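PDB 5KZL: heme oxygenase from Leptospira interrogans, which catalyses the oxygen-dependent opening of heme to biliverdin, with release of iron and carbon monoxide. Local coordinates for residues R32-G37 and K144-R149; L89-G94 and E155-S160; G135-G140 and N171-N176. The protein carries 1 engineered substitution. All coordinates share one frame; numbering follows the deposited sequence. Where two conformers were deposited one is given.

Contact 1: residues R32-G37 and K144-R149; sequences RSFMKG and KKVAAR. Engineered in segment 32-37: Ser33 (natural residue Cys). With HEM (protoporphyrin IX containing Fe), chain B.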
loop_
_atom_site.group_PDB
_atom_site.type_symbol
_atom_site.label_atom_id
_atom_site.label_comp_id
_atom_site.label_asym_id
_atom_site.label_seq_id
_atom_site.Cartn_x
_atom_site.Cartn_y
_atom_site.Cartn_z
ATOM N N ARG A 32 -1.409 -2.685 -16.685
ATOM C CA ARG A 32 -1.426 -3.706 -17.750
ATOM C C ARG A 32 -0.031 -3.915 -18.347
ATOM O O ARG A 32 0.406 -5.059 -18.492
ATOM C CB ARG A 32 -2.382 -3.331 -18.884
ATOM C CG ARG A 32 -3.759 -3.955 -18.822
ATOM C CD ARG A 32 -4.474 -3.771 -20.158
ATOM N NE ARG A 32 -4.484 -2.363 -20.580
ATOM C CZ ARG A 32 -5.377 -1.457 -20.186
ATOM N NH1 ARG A 32 -5.283 -0.202 -20.603
ATOM N NH2 ARG A 32 -6.373 -1.801 -19.374
ATOM N N SER A 33 0.675 -2.805 -18.678
ATOM C CA SER A 33 2.008 -2.894 -19.261
ATOM C C SER A 33 2.990 -3.485 -18.267
ATOM O O SER A 33 3.738 -4.385 -18.636
ATOM C CB SER A 33 2.476 -1.541 -19.785
ATOM O OG SER A 33 1.606 -1.093 -20.814
ATOM N N PHE A 34 2.940 -3.026 -16.990
ATOM C CA PHE A 34 3.758 -3.530 -15.887
ATOM C C PHE A 34 3.569 -5.056 -15.807
ATOM O O PHE A 34 4.559 -5.776 -15.742
ATOM C CB PHE A 34 3.333 -2.834 -14.572
ATOM C CG PHE A 34 4.191 -2.947 -13.326
ATOM C CD1 PHE A 34 5.340 -3.738 -13.310
ATOM C CD2 PHE A 34 3.849 -2.264 -12.167
ATOM C CE1 PHE A 34 6.111 -3.862 -12.147
ATOM C CE2 PHE A 34 4.621 -2.388 -11.007
ATOM C CZ PHE A 34 5.749 -3.181 -11.005
ATOM N N MET A 35 2.318 -5.552 -15.928
ATOM C CA MET A 35 2.031 -6.991 -15.895
ATOM C C MET A 35 2.583 -7.746 -17.111
ATOM O O MET A 35 2.922 -8.922 -16.988
ATOM C CB MET A 35 0.545 -7.259 -15.676
ATOM C CG MET A 35 0.072 -6.888 -14.280
ATOM S SD MET A 35 1.101 -7.608 -12.967
ATOM C CE MET A 35 2.208 -6.262 -12.631
ATOM N N LYS A 36 2.733 -7.056 -18.254
ATOM C CA LYS A 36 3.306 -7.622 -19.479
ATOM C C LYS A 36 4.846 -7.583 -19.432
ATOM O O LYS A 36 5.506 -8.174 -20.291
ATOM C CB LYS A 36 2.767 -6.888 -20.724
ATOM C CG LYS A 36 1.350 -7.297 -21.136
ATOM C CD LYS A 36 1.349 -8.588 -21.959
ATOM C CE LYS A 36 -0.006 -8.935 -22.523
ATOM N NZ LYS A 36 0.114 -9.835 -23.702
ATOM N N GLY A 37 5.395 -6.914 -18.417
ATOM C CA GLY A 37 6.836 -6.780 -18.222
ATOM C C GLY A 37 7.417 -5.542 -18.875
ATOM O O GLY A 37 8.619 -5.496 -19.158
ATOM N N LYS A 144 8.872 -7.397 -7.566
ATOM C CA LYS A 144 10.276 -6.993 -7.656
ATOM C C LYS A 144 10.971 -7.626 -8.876
ATOM O O LYS A 144 11.724 -6.934 -9.554
ATOM C CB LYS A 144 11.051 -7.208 -6.352
ATOM C CG LYS A 144 11.440 -8.624 -6.001
ATOM C CD LYS A 144 12.055 -8.610 -4.611
ATOM C CE LYS A 144 12.876 -9.842 -4.323
ATOM N NZ LYS A 144 13.303 -9.888 -2.894
ATOM N N LYS A 145 10.670 -8.898 -9.188
ATOM C CA LYS A 145 11.243 -9.588 -10.355
ATOM C C LYS A 145 10.722 -8.990 -11.655
ATOM O O LYS A 145 11.510 -8.795 -12.579
ATOM C CB LYS A 145 10.977 -11.108 -10.302
ATOM C CG LYS A 145 11.700 -11.816 -9.160
ATOM C CD LYS A 145 11.898 -13.296 -9.497
ATOM C CE LYS A 145 12.600 -14.050 -8.396
ATOM N NZ LYS A 145 13.252 -15.282 -8.911
ATOM N N VAL A 146 9.404 -8.689 -11.735
ATOM C CA VAL A 146 8.779 -8.076 -12.915
ATOM C C VAL A 146 9.443 -6.694 -13.153
ATOM O O VAL A 146 9.922 -6.434 -14.260
ATOM C CB VAL A 146 7.226 -7.984 -12.783
ATOM C CG1 VAL A 146 6.615 -7.113 -13.874
ATOM C CG2 VAL A 146 6.583 -9.367 -12.785
ATOM N N ALA A 147 9.532 -5.855 -12.096
ATOM C CA ALA A 147 10.124 -4.503 -12.199
ATOM C C ALA A 147 11.600 -4.523 -12.618
ATOM O O ALA A 147 12.006 -3.728 -13.468
ATOM C CB ALA A 147 9.957 -3.748 -10.887
ATOM N N ALA A 148 12.398 -5.433 -12.027
ATOM C CA ALA A 148 13.827 -5.527 -12.332
ATOM C C ALA A 148 14.031 -5.933 -13.792
ATOM O O ALA A 148 14.943 -5.440 -14.440
ATOM C CB ALA A 148 14.490 -6.534 -11.404
ATOM N N ARG A 149 13.162 -6.815 -14.298
ATOM C CA ARG A 149 13.212 -7.332 -15.654
ATOM C C ARG A 149 12.750 -6.221 -16.627
ATOM O O ARG A 149 13.425 -5.956 -17.625
ATOM C CB ARG A 149 12.319 -8.578 -15.713
ATOM C CG ARG A 149 12.071 -9.100 -17.099
ATOM C CD ARG A 149 11.531 -10.516 -17.087
ATOM N NE ARG A 149 10.190 -10.643 -16.513
ATOM C CZ ARG A 149 9.915 -11.333 -15.413
ATOM N NH1 ARG A 149 8.663 -11.439 -14.988
ATOM N NH2 ARG A 149 10.885 -11.946 -14.743
HETATM C CHA HEM B . -3.074 -10.248 -3.053
HETATM C CHB HEM B . -3.863 -5.572 -3.037
HETATM C CHC HEM B . -2.224 -5.385 -7.523
HETATM C CHD HEM B . -0.662 -9.771 -7.130
HETATM C C1A HEM B . -3.415 -8.997 -2.672
HETATM C C2A HEM B . -4.061 -8.694 -1.428
HETATM C C3A HEM B . -4.303 -7.386 -1.446
HETATM C C4A HEM B . -3.804 -6.873 -2.643
HETATM C CMA HEM B . -4.928 -6.578 -0.378
HETATM C CAA HEM B . -4.403 -9.648 -0.311
HETATM C CBA HEM B . -5.686 -10.465 -0.585
HETATM C CGA HEM B . -6.048 -11.251 0.606
HETATM O O1A HEM B . -7.083 -11.061 1.167
HETATM O O2A HEM B . -5.255 -12.090 1.001
HETATM C C1B HEM B . -3.504 -5.092 -4.285
HETATM C C2B HEM B . -3.734 -3.724 -4.723
HETATM C C3B HEM B . -3.268 -3.698 -5.987
HETATM C C4B HEM B . -2.772 -5.046 -6.305
HETATM C CMB HEM B . -4.307 -2.584 -3.952
HETATM C CAB HEM B . -3.228 -2.646 -6.922
HETATM C CBB HEM B . -3.923 -1.669 -6.629
HETATM C C1C HEM B . -1.508 -6.494 -7.801
HETATM C C2C HEM B . -0.590 -6.664 -8.875
HETATM C C3C HEM B . -0.143 -7.925 -8.740
HETATM C C4C HEM B . -0.760 -8.502 -7.573
HETATM C CMC HEM B . -0.205 -5.627 -9.930
HETATM C CAC HEM B . 0.806 -8.547 -9.634
HETATM C CBC HEM B . 1.476 -9.559 -9.260
HETATM C C1D HEM B . -1.291 -10.296 -6.019
HETATM C C2D HEM B . -1.186 -11.726 -5.631
HETATM C C3D HEM B . -1.823 -11.838 -4.493
HETATM C C4D HEM B . -2.343 -10.499 -4.184
HETATM C CMD HEM B . -0.438 -12.792 -6.352
HETATM C CAD HEM B . -2.020 -13.116 -3.724
HETATM C CBD HEM B . -0.815 -13.571 -2.990
HETATM C CGD HEM B . -1.038 -14.828 -2.213
HETATM O O1D HEM B . -2.118 -15.211 -1.968
HETATM O O2D HEM B . -0.072 -15.417 -1.834
HETATM N NA HEM B . -3.325 -7.853 -3.361
HETATM N NB HEM B . -2.998 -5.741 -5.276
HETATM N NC HEM B . -1.569 -7.599 -7.093
HETATM N ND HEM B . -1.980 -9.634 -5.115
HETATM FE FE HEM B . -2.477 -7.758 -5.212
HETATM O O HOH W 1 -0.432 -7.206 -4.371
#

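Contact 2: residues L89-G94 and E155-S160; sequences LQFFYG and EGKGIS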
loop_
_atom_site.group_PDB
_atom_site.type_symbol
_atom_site.label_atom_id
_atom_site.label_comp_id
_atom_site.label_asym_id
_atom_site.label_seq_id
_atom_site.Cartn_x
_atom_site.Cartn_y
_atom_site.Cartn_z
ATOM N N LEU A 89 13.423 6.048 -4.786
ATOM C CA LEU A 89 13.377 7.370 -5.416
ATOM C C LEU A 89 14.786 7.945 -5.626
ATOM O O LEU A 89 15.085 8.487 -6.686
ATOM C CB LEU A 89 12.471 8.334 -4.660
ATOM C CG LEU A 89 10.979 8.072 -4.861
ATOM C CD1 LEU A 89 10.186 8.693 -3.753
ATOM C CD2 LEU A 89 10.517 8.603 -6.233
ATOM N N GLN A 90 15.679 7.766 -4.634
ATOM C CA GLN A 90 17.062 8.201 -4.800
ATOM C C GLN A 90 17.732 7.402 -5.956
ATOM O O GLN A 90 18.495 7.990 -6.717
ATOM C CB GLN A 90 17.838 8.022 -3.475
ATOM C CG GLN A 90 19.279 8.607 -3.470
ATOM C CD GLN A 90 20.293 7.739 -4.201
ATOM O OE1 GLN A 90 20.337 6.509 -4.044
ATOM N NE2 GLN A 90 21.116 8.353 -5.057
ATOM N N PHE A 91 17.455 6.081 -6.085
ATOM C CA PHE A 91 18.064 5.305 -7.174
ATOM C C PHE A 91 17.640 5.869 -8.549
ATOM O O PHE A 91 18.482 6.043 -9.436
ATOM C CB PHE A 91 17.737 3.798 -7.076
ATOM C CG PHE A 91 18.165 3.039 -8.320
ATOM C CD1 PHE A 91 19.502 2.698 -8.521
ATOM C CD2 PHE A 91 17.252 2.750 -9.325
ATOM C CE1 PHE A 91 19.902 2.045 -9.692
ATOM C CE2 PHE A 91 17.656 2.130 -10.508
ATOM C CZ PHE A 91 18.977 1.779 -10.683
ATOM N N PHE A 92 16.334 6.117 -8.728
ATOM C CA PHE A 92 15.829 6.616 -10.008
ATOM C C PHE A 92 16.188 8.087 -10.311
ATOM O O PHE A 92 16.485 8.425 -11.465
ATOM C CB PHE A 92 14.315 6.386 -10.132
ATOM C CG PHE A 92 14.025 4.915 -10.287
ATOM C CD1 PHE A 92 14.303 4.258 -11.476
ATOM C CD2 PHE A 92 13.549 4.165 -9.211
ATOM C CE1 PHE A 92 14.106 2.878 -11.596
ATOM C CE2 PHE A 92 13.351 2.790 -9.330
ATOM C CZ PHE A 92 13.619 2.155 -10.526
ATOM N N TYR A 93 16.139 8.953 -9.296
ATOM C CA TYR A 93 16.376 10.383 -9.515
ATOM C C TYR A 93 17.802 10.887 -9.265
ATOM O O TYR A 93 18.119 12.010 -9.687
ATOM C CB TYR A 93 15.405 11.198 -8.674
ATOM C CG TYR A 93 14.003 11.216 -9.236
ATOM C CD1 TYR A 93 13.663 12.063 -10.290
ATOM C CD2 TYR A 93 13.002 10.422 -8.689
ATOM C CE1 TYR A 93 12.370 12.095 -10.804
ATOM C CE2 TYR A 93 11.696 10.459 -9.187
ATOM C CZ TYR A 93 11.387 11.295 -10.249
ATOM O OH TYR A 93 10.114 11.339 -10.770
ATOM N N GLY A 94 18.606 10.115 -8.530
ATOM C CA GLY A 94 19.950 10.507 -8.118
ATOM C C GLY A 94 19.826 11.285 -6.821
ATOM O O GLY A 94 20.442 10.945 -5.813
ATOM N N GLU A 155 21.415 -5.604 -9.977
ATOM C CA GLU A 155 21.165 -6.529 -8.879
ATOM C C GLU A 155 21.003 -5.777 -7.559
ATOM O O GLU A 155 21.869 -4.989 -7.192
ATOM C CB GLU A 155 22.334 -7.536 -8.788
ATOM C CG GLU A 155 22.100 -8.688 -7.821
ATOM C CD GLU A 155 20.905 -9.573 -8.115
ATOM O OE1 GLU A 155 20.784 -10.064 -9.261
ATOM O OE2 GLU A 155 20.096 -9.782 -7.186
ATOM N N GLY A 156 19.860 -5.986 -6.907
ATOM C CA GLY A 156 19.524 -5.393 -5.614
ATOM C C GLY A 156 19.259 -3.900 -5.557
ATOM O O GLY A 156 19.182 -3.336 -4.466
ATOM N N LYS A 157 19.095 -3.242 -6.710
ATOM C CA LYS A 157 18.837 -1.795 -6.764
ATOM C C LYS A 157 17.429 -1.472 -7.270
ATOM O O LYS A 157 16.875 -2.209 -8.086
ATOM C CB LYS A 157 19.884 -1.081 -7.643
ATOM C CG LYS A 157 21.329 -1.145 -7.118
ATOM C CD LYS A 157 21.671 0.047 -6.225
ATOM C CE LYS A 157 23.103 0.506 -6.377
ATOM N NZ LYS A 157 24.037 -0.301 -5.554
ATOM N N GLY A 158 16.880 -0.373 -6.754
ATOM C CA GLY A 158 15.590 0.190 -7.142
ATOM C C GLY A 158 14.364 -0.651 -6.871
ATOM O O GLY A 158 13.331 -0.410 -7.487
ATOM N N ILE A 159 14.452 -1.625 -5.951
ATOM C CA ILE A 159 13.327 -2.513 -5.616
ATOM C C ILE A 159 13.118 -2.612 -4.107
ATOM O O ILE A 159 12.444 -3.550 -3.680
ATOM C CB ILE A 159 13.530 -3.938 -6.228
ATOM C CG1 ILE A 159 14.900 -4.555 -5.768
ATOM C CG2 ILE A 159 13.347 -3.929 -7.748
ATOM C CD1 ILE A 159 15.003 -6.052 -5.838
ATOM N N SER A 160 13.679 -1.665 -3.286
ATOM C CA SER A 160 13.499 -1.714 -1.827
ATOM C C SER A 160 12.017 -1.735 -1.445
ATOM O O SER A 160 11.646 -2.413 -0.486
ATOM C CB SER A 160 14.243 -0.576 -1.127
ATOM O OG SER A 160 14.112 -0.694 0.282
#

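Contact 3: residues G135-G140 and N171-N176; sequences GDLSGG and NGFKQN. With HEM (protoporphyrin IX containing Fe), chain B.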
loop_
_atom_site.group_PDB
_atom_site.type_symbol
_atom_site.label_atom_id
_atom_site.label_comp_id
_atom_site.label_asym_id
_atom_site.label_seq_id
_atom_site.Cartn_x
_atom_site.Cartn_y
_atom_site.Cartn_z
ATOM N N GLY A 135 -1.363 -6.438 0.528
ATOM C CA GLY A 135 -1.094 -6.520 -0.910
ATOM C C GLY A 135 0.397 -6.496 -1.196
ATOM O O GLY A 135 0.897 -7.314 -1.975
ATOM N N ASP A 136 1.126 -5.581 -0.520
ATOM C CA ASP A 136 2.589 -5.429 -0.675
ATOM C C ASP A 136 3.312 -6.706 -0.241
ATOM O O ASP A 136 4.187 -7.205 -0.947
ATOM C CB ASP A 136 3.131 -4.279 0.172
ATOM C CG ASP A 136 2.627 -2.892 -0.159
ATOM O OD1 ASP A 136 2.215 -2.667 -1.317
ATOM O OD2 ASP A 136 2.676 -2.028 0.732
ATOM N N LEU A 137 2.939 -7.235 0.915
ATOM C CA LEU A 137 3.553 -8.470 1.383
ATOM C C LEU A 137 3.231 -9.649 0.443
ATOM O O LEU A 137 4.121 -10.455 0.160
ATOM C CB LEU A 137 3.095 -8.778 2.810
ATOM C CG LEU A 137 3.972 -9.772 3.572
ATOM C CD1 LEU A 137 5.415 -9.303 3.659
ATOM C CD2 LEU A 137 3.431 -9.992 4.944
ATOM N N SER A 138 1.981 -9.720 -0.077
ATOM C CA SER A 138 1.564 -10.806 -0.968
ATOM C C SER A 138 2.210 -10.764 -2.354
ATOM O O SER A 138 2.568 -11.811 -2.882
ATOM C CB SER A 138 0.043 -10.873 -1.073
ATOM O OG SER A 138 -0.522 -10.928 0.227
ATOM N N GLY A 139 2.374 -9.565 -2.908
ATOM C CA GLY A 139 2.896 -9.372 -4.257
ATOM C C GLY A 139 4.352 -8.990 -4.439
ATOM O O GLY A 139 4.842 -9.007 -5.569
ATOM N N GLY A 140 5.030 -8.613 -3.362
ATOM C CA GLY A 140 6.416 -8.136 -3.397
ATOM C C GLY A 140 7.426 -8.973 -4.149
ATOM O O GLY A 140 8.153 -8.453 -5.004
ATOM N N ASN A 171 5.548 -15.927 4.486
ATOM C CA ASN A 171 4.361 -16.791 4.559
ATOM C C ASN A 171 3.782 -16.797 5.970
ATOM O O ASN A 171 2.587 -16.626 6.153
ATOM C CB ASN A 171 4.697 -18.215 4.094
ATOM C CG ASN A 171 3.502 -19.127 3.960
ATOM O OD1 ASN A 171 2.608 -18.904 3.136
ATOM N ND2 ASN A 171 3.488 -20.210 4.731
ATOM N N GLY A 172 4.663 -16.958 6.968
ATOM C CA GLY A 172 4.247 -16.963 8.367
ATOM C C GLY A 172 3.672 -15.619 8.784
ATOM O O GLY A 172 2.654 -15.573 9.486
ATOM N N PHE A 173 4.290 -14.506 8.317
ATOM C CA PHE A 173 3.820 -13.155 8.629
ATOM C C PHE A 173 2.460 -12.861 8.001
ATOM O O PHE A 173 1.608 -12.276 8.661
ATOM C CB PHE A 173 4.836 -12.091 8.201
ATOM C CG PHE A 173 4.643 -10.760 8.892
ATOM C CD1 PHE A 173 3.692 -9.849 8.437
ATOM C CD2 PHE A 173 5.418 -10.411 9.991
ATOM C CE1 PHE A 173 3.513 -8.621 9.081
ATOM C CE2 PHE A 173 5.230 -9.184 10.643
ATOM C CZ PHE A 173 4.302 -8.288 10.166
ATOM N N LYS A 174 2.233 -13.282 6.741
ATOM C CA LYS A 174 0.938 -13.094 6.078
ATOM C C LYS A 174 -0.164 -13.782 6.888
ATOM O O LYS A 174 -1.220 -13.187 7.102
ATOM C CB LYS A 174 0.966 -13.695 4.668
ATOM C CG LYS A 174 1.684 -12.838 3.613
ATOM C CD LYS A 174 2.069 -13.646 2.377
ATOM C CE LYS A 174 0.946 -14.321 1.625
ATOM N NZ LYS A 174 1.475 -15.262 0.586
ATOM N N GLN A 175 0.107 -15.021 7.371
ATOM C CA GLN A 175 -0.835 -15.805 8.174
ATOM C C GLN A 175 -1.119 -15.091 9.486
ATOM O O GLN A 175 -2.288 -14.906 9.844
ATOM C CB GLN A 175 -0.293 -17.229 8.442
ATOM C CG GLN A 175 -0.224 -18.100 7.183
ATOM C CD GLN A 175 0.561 -19.383 7.352
ATOM O OE1 GLN A 175 1.315 -19.584 8.315
ATOM N NE2 GLN A 175 0.447 -20.258 6.375
ATOM N N ASN A 176 -0.044 -14.611 10.157
ATOM C CA ASN A 176 -0.118 -13.897 11.422
ATOM C C ASN A 176 -0.900 -12.595 11.254
ATOM O O ASN A 176 -1.682 -12.242 12.129
ATOM C CB ASN A 176 1.277 -13.636 11.966
ATOM C CG ASN A 176 1.983 -14.856 12.508
ATOM O OD1 ASN A 176 1.489 -15.985 12.445
ATOM N ND2 ASN A 176 3.169 -14.645 13.047
HETATM C CHA HEM B . -3.074 -10.248 -3.053
HETATM C CHB HEM B . -3.863 -5.572 -3.037
HETATM C CHC HEM B . -2.224 -5.385 -7.523
HETATM C CHD HEM B . -0.662 -9.771 -7.130
HETATM C C1A HEM B . -3.415 -8.997 -2.672
HETATM C C2A HEM B . -4.061 -8.694 -1.428
HETATM C C3A HEM B . -4.303 -7.386 -1.446
HETATM C C4A HEM B . -3.804 -6.873 -2.643
HETATM C CMA HEM B . -4.928 -6.578 -0.378
HETATM C CAA HEM B . -4.403 -9.648 -0.311
HETATM C CBA HEM B . -5.686 -10.465 -0.585
HETATM C CGA HEM B . -6.048 -11.251 0.606
HETATM O O1A HEM B . -7.083 -11.061 1.167
HETATM O O2A HEM B . -5.255 -12.090 1.001
HETATM C C1B HEM B . -3.504 -5.092 -4.285
HETATM C C2B HEM B . -3.734 -3.724 -4.723
HETATM C C3B HEM B . -3.268 -3.698 -5.987
HETATM C C4B HEM B . -2.772 -5.046 -6.305
HETATM C CMB HEM B . -4.307 -2.584 -3.952
HETATM C CAB HEM B . -3.228 -2.646 -6.922
HETATM C CBB HEM B . -3.923 -1.669 -6.629
HETATM C C1C HEM B . -1.508 -6.494 -7.801
HETATM C C2C HEM B . -0.590 -6.664 -8.875
HETATM C C3C HEM B . -0.143 -7.925 -8.740
HETATM C C4C HEM B . -0.760 -8.502 -7.573
HETATM C CMC HEM B . -0.205 -5.627 -9.930
HETATM C CAC HEM B . 0.806 -8.547 -9.634
HETATM C CBC HEM B . 1.476 -9.559 -9.260
HETATM C C1D HEM B . -1.291 -10.296 -6.019
HETATM C C2D HEM B . -1.186 -11.726 -5.631
HETATM C C3D HEM B . -1.823 -11.838 -4.493
HETATM C C4D HEM B . -2.343 -10.499 -4.184
HETATM C CMD HEM B . -0.438 -12.792 -6.352
HETATM C CAD HEM B . -2.020 -13.116 -3.724
HETATM C CBD HEM B . -0.815 -13.571 -2.990
HETATM C CGD HEM B . -1.038 -14.828 -2.213
HETATM O O1D HEM B . -2.118 -15.211 -1.968
HETATM O O2D HEM B . -0.072 -15.417 -1.834
HETATM N NA HEM B . -3.325 -7.853 -3.361
HETATM N NB HEM B . -2.998 -5.741 -5.276
HETATM N NC HEM B . -1.569 -7.599 -7.093
HETATM N ND HEM B . -1.980 -9.634 -5.115
HETATM FE FE HEM B . -2.477 -7.758 -5.212
HETATM O O HOH W 1 -0.432 -7.206 -4.371
HETATM O O HOH W 2 3.188 -14.070 -1.470
#

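Contact 1: residues R32-G37 and K144-R149
Gly37, just past the end of helix 29-36, brings its CA to 5.8 Å from the CA of Val146 on helix 125-151, the nearest backbone approach of the two segments. Gly37 takes a positive phi of 92° and closes the helix as a Schellman motif, its N bonded back to Phe34 O. That same carbonyl oxygen is met by a branch of Val146: Phe34 O and Val146 CG1 lie 3.1 Å apart, a tight meeting of a methyl with a polar atom. The Phe34 side chain also comes to Val146, with CD1 3.7 Å from Val146 CG1. Because CG of Phe34 is anti to its backbone N (chi1 -167°), the ring leaves its own helix obliquely past the valine. Its CE1 corner then reaches Ala147, where Phe34 CE1 and Ala147 CB are 4.0 Å apart; the amide N of Ala147 lies at the ring's edge, in its plane. Leu143 of helix 125-151 and Tyr162 and Leu39 from loops also touch the ring. Over one face of Phe34, offset toward the rim, sits the methyl CE of Met35. The Met35 chain bends at chi2 and chi3 and lays its sulfur against the heme, with SD 3.5 Å from the vinyl carbon CAC, while its CE is 3.7 Å from the ring methyl CMC. Met35 thus stands between porphyrin and phenylalanine. Helix 29-36 in this way packs through apolar side chains on helix 125-151 beside the vinyl-bearing edge of the heme, in the all-helical heme oxygenase fold.

Contact 2: residues L89-G94 and E155-S160
Phe91, near the C-terminal end of helix 82-93, turns one face of its ring to the CB of Lys157 and the backbone of Gly158. With CG anti to the backbone N (chi1 170°), the ring stands out from the helix, and the amide N of Gly158 lies 3.9 Å above its plane, offset toward the rim. Lys157 adds a CH-pi contact over the face: its CB is 4.2 Å from the centroid of the Phe91 ring and 29° off the ring normal, and closest to Phe91 CE1, at 3.7 Å. The lysine chain crosses the phenylalanine at about a right angle and is bent at every torsion beyond the first, so that its amino end leads away from the ring. Gly158, at a positive phi of 64°, has no side chain, which leaves room for the rings of Phe91 and Phe92 against its backbone. Its CA comes to 3.8 Å from Phe91 CD2. Here the loop that follows helix 125-151 folds back over helix 82-93, a helix-to-loop seam of the all-helical heme oxygenase fold; Leu153 and Pro154, earlier in that loop, also touch Phe91. Phe92 meets the loop with its edge instead: the carbonyl O of Gly158 lies near the ring plane, 3.7 Å from Phe92 CE2. Over the centre of one face of Phe92 sits CD2 of Phe91, so the two neighbouring rings brace each other, while Leu48 of helix 41-64 and Leu151 of helix 125-151 touch Phe92 as well.

Contact 3: residues G135-G140 and N171-N176
Lys174 NZ is gripped twice: it donates to the heme propionate oxygen O2D over 2.9 Å, and to water 2 over the same length. Water 2 passes the link on, donating to the backbone O of Ser138 at 2.7 Å, and thereby joins helix 170-183 to helix 125-151. The lysine reaches this position by a chain that runs extended through chi2 and then bends at chi3 (59°), carrying the amino group round to the propionate and setting CE 4.0 Å from Ser138 OG. That hydroxyl bonds to Leu134 O, one turn earlier on its own helix, while Ser138 CB packs on the middle of the propionate chain, 3.4 Å from heme CBD. Nearer its backbone, the aliphatic part of the lysine rests on Leu137. Leu137 CD2 is 3.6 Å from Lys174 CG and also touches Phe173 CD1, crossing the phenylalanine side chain at about a right angle. The leucine is thus received between two neighbouring side chains of the other helix; the axes of segments 135-140 and 171-176 run roughly antiparallel (153°) and approach to 10.3 Å. Gly135 lets helix 125-151 lie close over the porphyrin, its CA 3.2 Å from heme C4A. Its carbonyl O accepts a bond from water 1, which is the ligand of the heme iron on this side. The sequence GDLSGG and this closeness mark the distal helix of heme oxygenases. The lysine's bond to the propionate, with those of Arg15 and Tyr130 to the heme, would fix the porphyrin's rotation, and a backbone carbonyl that accepts a hydrogen bond from the iron-bound water would probably polarise it.

From the N terminus the chain passes 32-37, 89-94 and 135-140 before any contact closes. Contact 1 then closes a loop of 106 intervening residues at 144-149, contact 2 one of 60 at 155-160, and contact 3 one of 30 at 171-176. The three openings and three closings come in the same order, so every pair of contacts crosses and none nests. Helix 125-151 serves contacts 1 and 3, tied to helix 29-36 by one and helix 170-183 by the other, and both contacts reach the heme. Contact 2 fastens helix 82-93 to the loop that follows helix 125-151 and packs against contact 1 through Lys144 O and Ile159 CG2, 3.9 Å apart.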